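Local coordinates for pleckstrin homology domain-containing family M member 2 (Homo sapiens, PDB 3CXB), which binds the Salmonella effector SifA through its PH domain and probably links it to kinesin, at residues 34-37 / 43-46; 58-61 / 67-70. One frame throughout, in Å; residues are numbered along the deposited sequence.

Interaction 1: residues 34-37 / 43-46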
loop_
_atom_site.group_PDB
_atom_site.type_symbol
_atom_site.label_atom_id
_atom_site.label_comp_id
_atom_site.label_asym_id
_atom_site.label_seq_id
_atom_site.Cartn_x
_atom_site.Cartn_y
_atom_site.Cartn_z
ATOM N N GLN B 34 -0.254 -7.697 2.468
ATOM C CA GLN B 34 1.069 -7.275 2.050
ATOM C C GLN B 34 2.112 -8.266 2.560
ATOM O O GLN B 34 2.152 -8.580 3.748
ATOM C CB GLN B 34 1.394 -5.898 2.603
ATOM C CG GLN B 34 2.873 -5.581 2.477
ATOM C CD GLN B 34 3.253 -4.282 3.139
ATOM O OE1 GLN B 34 2.784 -3.979 4.225
ATOM N NE2 GLN B 34 4.121 -3.519 2.498
ATOM N N TYR B 35 2.961 -8.758 1.672
ATOM C CA TYR B 35 4.005 -9.690 2.086
ATOM C C TYR B 35 5.329 -9.032 1.716
ATOM O O TYR B 35 5.365 -8.168 0.831
ATOM C CB TYR B 35 3.864 -11.002 1.328
ATOM C CG TYR B 35 2.505 -11.625 1.409
ATOM C CD1 TYR B 35 2.131 -12.391 2.513
ATOM C CD2 TYR B 35 1.568 -11.421 0.402
ATOM C CE1 TYR B 35 0.853 -12.936 2.613
ATOM C CE2 TYR B 35 0.279 -11.962 0.492
ATOM C CZ TYR B 35 -0.067 -12.715 1.602
ATOM O OH TYR B 35 -1.330 -13.228 1.726
ATOM N N PRO B 36 6.438 -9.418 2.380
ATOM C CA PRO B 36 7.740 -8.814 2.054
ATOM C C PRO B 36 8.248 -9.236 0.676
ATOM O O PRO B 36 9.084 -8.562 0.072
ATOM C CB PRO B 36 8.640 -9.292 3.191
ATOM C CG PRO B 36 8.047 -10.607 3.541
ATOM C CD PRO B 36 6.562 -10.339 3.524
ATOM N N ASP B 37 7.727 -10.353 0.189
ATOM C CA ASP B 37 8.087 -10.877 -1.118
ATOM C C ASP B 37 6.940 -11.762 -1.591
ATOM O O ASP B 37 5.906 -11.844 -0.933
ATOM C CB ASP B 37 9.400 -11.677 -1.056
ATOM C CG ASP B 37 9.370 -12.795 -0.023
ATOM O OD1 ASP B 37 9.343 -12.484 1.188
ATOM O OD2 ASP B 37 9.379 -13.982 -0.419
ATOM N N PRO B 43 1.823 -12.836 6.024
ATOM C CA PRO B 43 1.461 -11.422 5.937
ATOM C C PRO B 43 2.258 -10.459 6.789
ATOM O O PRO B 43 2.376 -10.609 8.003
ATOM C CB PRO B 43 -0.033 -11.422 6.274
ATOM C CG PRO B 43 -0.202 -12.645 7.098
ATOM C CD PRO B 43 0.634 -13.640 6.351
ATOM N N LEU B 44 2.823 -9.468 6.123
ATOM C CA LEU B 44 3.581 -8.445 6.805
ATOM C C LEU B 44 2.512 -7.496 7.375
ATOM O O LEU B 44 2.662 -6.928 8.464
ATOM C CB LEU B 44 4.477 -7.741 5.783
ATOM C CG LEU B 44 5.592 -6.810 6.245
ATOM C CD1 LEU B 44 6.557 -7.550 7.137
ATOM C CD2 LEU B 44 6.310 -6.277 5.029
ATOM N N LEU B 45 1.416 -7.370 6.624
ATOM C CA LEU B 45 0.284 -6.531 6.990
ATOM C C LEU B 45 -0.978 -6.949 6.270
ATOM O O LEU B 45 -0.959 -7.293 5.094
ATOM C CB LEU B 45 0.553 -5.073 6.658
ATOM C CG LEU B 45 -0.702 -4.187 6.648
ATOM C CD1 LEU B 45 -1.264 -4.089 8.041
ATOM C CD2 LEU B 45 -0.356 -2.796 6.137
ATOM N N SER B 46 -2.089 -6.890 6.981
ATOM C CA SER B 46 -3.365 -7.261 6.419
ATOM C C SER B 46 -4.386 -6.203 6.820
ATOM O O SER B 46 -4.562 -5.937 8.005
ATOM C CB SER B 46 -3.762 -8.626 6.963
ATOM O OG SER B 46 -5.100 -8.941 6.628
#
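The backbone oxygen of Q34 takes two N-H groups from the facing strand end. L44 N lies 2.6 Å from Q34 O and approaches nearly along the C=O axis. L45 N, 3.2 Å from Q34 O, comes in 17° off the carbonyl plane. Q34 N returns a bond of 2.7 Å to L45 O. Q34 and L45 are thus an antiparallel hydrogen-bonded pair, and L44 is the extra residue. Two residues facing one make a classic beta bulge, placed where strand 45-48 begins, in the hairpin it forms with strand 31-35 of the PH domain. The side chains of Q34 and L45 rise on the same face of the sheet. Q34 CG stands anti to the backbone N (chi1 166°) and the chain runs on extended. This carries the amide across L45, with Q34 OE1 3.5 Å from L45 CB. The same amide also meets L44, whose CD2 is 4.1 Å from Q34 CD. Q34 is buried, and its NE2 finds a hydrogen-bond partner beyond the two segments. Y8 and L79 also pack here: Y8 touches Q34 and L44, and L79 touches Q34 and L45. The Y35 ring sits apart from the amide. It turns its CD1-CE1 edge to P43, whose N lies near the ring plane, 3.5 Å from Y35 CE1. Past the strand end, P36 CD packs against L44 CB at 4.0 Å.

Interaction 2: residues 58-61 / 67-70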
loop_
_atom_site.group_PDB
_atom_site.type_symbol
_atom_site.label_atom_id
_atom_site.label_comp_id
_atom_site.label_asym_id
_atom_site.label_seq_id
_atom_site.Cartn_x
_atom_site.Cartn_y
_atom_site.Cartn_z
ATOM N N ARG B 58 -5.081 7.959 -0.867
ATOM C CA ARG B 58 -4.856 9.170 -1.630
ATOM C C ARG B 58 -3.495 9.125 -2.321
ATOM O O ARG B 58 -2.625 8.352 -1.949
ATOM C CB ARG B 58 -4.943 10.392 -0.711
ATOM C CG ARG B 58 -3.875 10.447 0.363
ATOM C CD ARG B 58 -4.134 11.585 1.340
ATOM N NE ARG B 58 -2.935 12.385 1.580
ATOM C CZ ARG B 58 -2.541 13.402 0.818
ATOM N NH1 ARG B 58 -3.247 13.766 -0.251
ATOM N NH2 ARG B 58 -1.440 14.066 1.136
ATOM N N ARG B 59 -3.322 9.938 -3.349
ATOM C CA ARG B 59 -2.043 10.008 -4.020
ATOM C C ARG B 59 -1.197 10.831 -3.051
ATOM O O ARG B 59 -1.707 11.755 -2.416
ATOM C CB ARG B 59 -2.187 10.730 -5.362
ATOM C CG ARG B 59 -2.624 9.846 -6.530
ATOM C CD ARG B 59 -3.291 10.707 -7.577
ATOM N NE ARG B 59 -2.789 10.496 -8.931
ATOM C CZ ARG B 59 -3.444 9.832 -9.871
ATOM N NH1 ARG B 59 -2.915 9.690 -11.080
ATOM N NH2 ARG B 59 -4.630 9.304 -9.598
ATOM N N ALA B 60 0.082 10.501 -2.926
ATOM C CA ALA B 60 0.947 11.220 -2.003
ATOM C C ALA B 60 1.764 12.320 -2.658
ATOM O O ALA B 60 1.748 12.491 -3.875
ATOM C CB ALA B 60 1.872 10.246 -1.302
ATOM N N ASN B 61 2.476 13.065 -1.820
ATOM C CA ASN B 61 3.331 14.159 -2.255
ATOM C C ASN B 61 4.572 13.617 -2.967
ATOM O O ASN B 61 4.755 12.407 -3.056
ATOM C CB ASN B 61 3.720 14.989 -1.034
ATOM C CG ASN B 61 3.824 14.148 0.230
ATOM O OD1 ASN B 61 4.910 13.708 0.613
ATOM N ND2 ASN B 61 2.683 13.904 0.874
ATOM N N HIS B 67 5.187 8.124 -8.385
ATOM C CA HIS B 67 4.067 7.189 -8.309
ATOM C C HIS B 67 3.754 6.713 -6.885
ATOM O O HIS B 67 3.422 5.543 -6.681
ATOM C CB HIS B 67 4.355 5.972 -9.192
ATOM C CG HIS B 67 5.055 6.306 -10.472
ATOM N ND1 HIS B 67 4.469 7.056 -11.469
ATOM C CD2 HIS B 67 6.300 6.003 -10.909
ATOM C CE1 HIS B 67 5.325 7.202 -12.466
ATOM N NE2 HIS B 67 6.444 6.573 -12.151
ATOM N N ALA B 68 3.843 7.610 -5.908
ATOM C CA ALA B 68 3.574 7.240 -4.523
ATOM C C ALA B 68 2.155 7.525 -4.037
ATOM O O ALA B 68 1.568 8.549 -4.362
ATOM C CB ALA B 68 4.559 7.929 -3.616
ATOM N N PHE B 69 1.619 6.606 -3.241
ATOM C CA PHE B 69 0.278 6.740 -2.679
ATOM C C PHE B 69 0.213 6.085 -1.301
ATOM O O PHE B 69 1.079 5.291 -0.938
ATOM C CB PHE B 69 -0.748 6.102 -3.608
ATOM C CG PHE B 69 -0.497 4.637 -3.882
ATOM C CD1 PHE B 69 -1.172 3.652 -3.160
ATOM C CD2 PHE B 69 0.386 4.251 -4.887
ATOM C CE1 PHE B 69 -0.977 2.306 -3.439
ATOM C CE2 PHE B 69 0.594 2.901 -5.180
ATOM C CZ PHE B 69 -0.086 1.924 -4.460
ATOM N N GLN B 70 -0.821 6.403 -0.534
ATOM C CA GLN B 70 -0.918 5.848 0.798
ATOM C C GLN B 70 -2.286 5.287 1.166
ATOM O O GLN B 70 -3.314 5.684 0.619
ATOM C CB GLN B 70 -0.501 6.912 1.796
ATOM C CG GLN B 70 -1.321 8.171 1.668
ATOM C CD GLN B 70 -0.763 9.359 2.446
ATOM O OE1 GLN B 70 -1.489 10.313 2.725
ATOM N NE2 GLN B 70 0.531 9.316 2.781
#
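This contact is the loop end of the antiparallel hairpin made by strands 54-59 and 68-73 of the PH domain. R58 and Q70 form a hydrogen-bonded pair. Q70 N is 3.0 Å from R58 O, and R58 N is 3.2 Å from Q70 O. R59 and F69 follow as a non-hydrogen-bonded pair. Beyond the end of strand 54-59, A60 N still bonds A68 O at 2.8 Å, and A60 CB packs on A68 CB at 4.2 Å. The R58 and Q70 side chains lie side by side on one face, pointing the same way. In both, CG sits between the backbone N and the carbonyl carbon (chi1 64° and 57°), which lets R58 CG and Q70 CG approach to 3.7 Å. R58 NE gives Q70 OE1 a weak, bent bond of 2.8 Å, with guanidinium and amide planes 70° apart. On the other face F69 is buried against M89 and L96 of helix 86-100, while R59 forms a salt bridge to E86. The backbone bonds therefore set the register here, and the weak R58-Q70 side-chain bond probably adds little to them.

In the fold
Interactions 1 and 2 lie on opposite sides of the chain's centre, with centres about 19 Å apart and nearest atoms about 10 Å apart. Each is the loop end of a hairpin, and each includes an outermost strand of the same antiparallel sheet: 45-48 in interaction 1, 54-59 in interaction 2. These two strands follow each other in the chain. Interaction 1 is a surface contact with one buried residue. Its side-chain contacts set a buried glutamine amide against leucines and a tyrosine ring against a proline. Interaction 2 is partly buried, with regular pairing, and its F69 and R59 side chains reach helix 86-100. The face bearing R58 and Q70 carries a polar side-chain pair; interaction 1 instead departs from regular pairing.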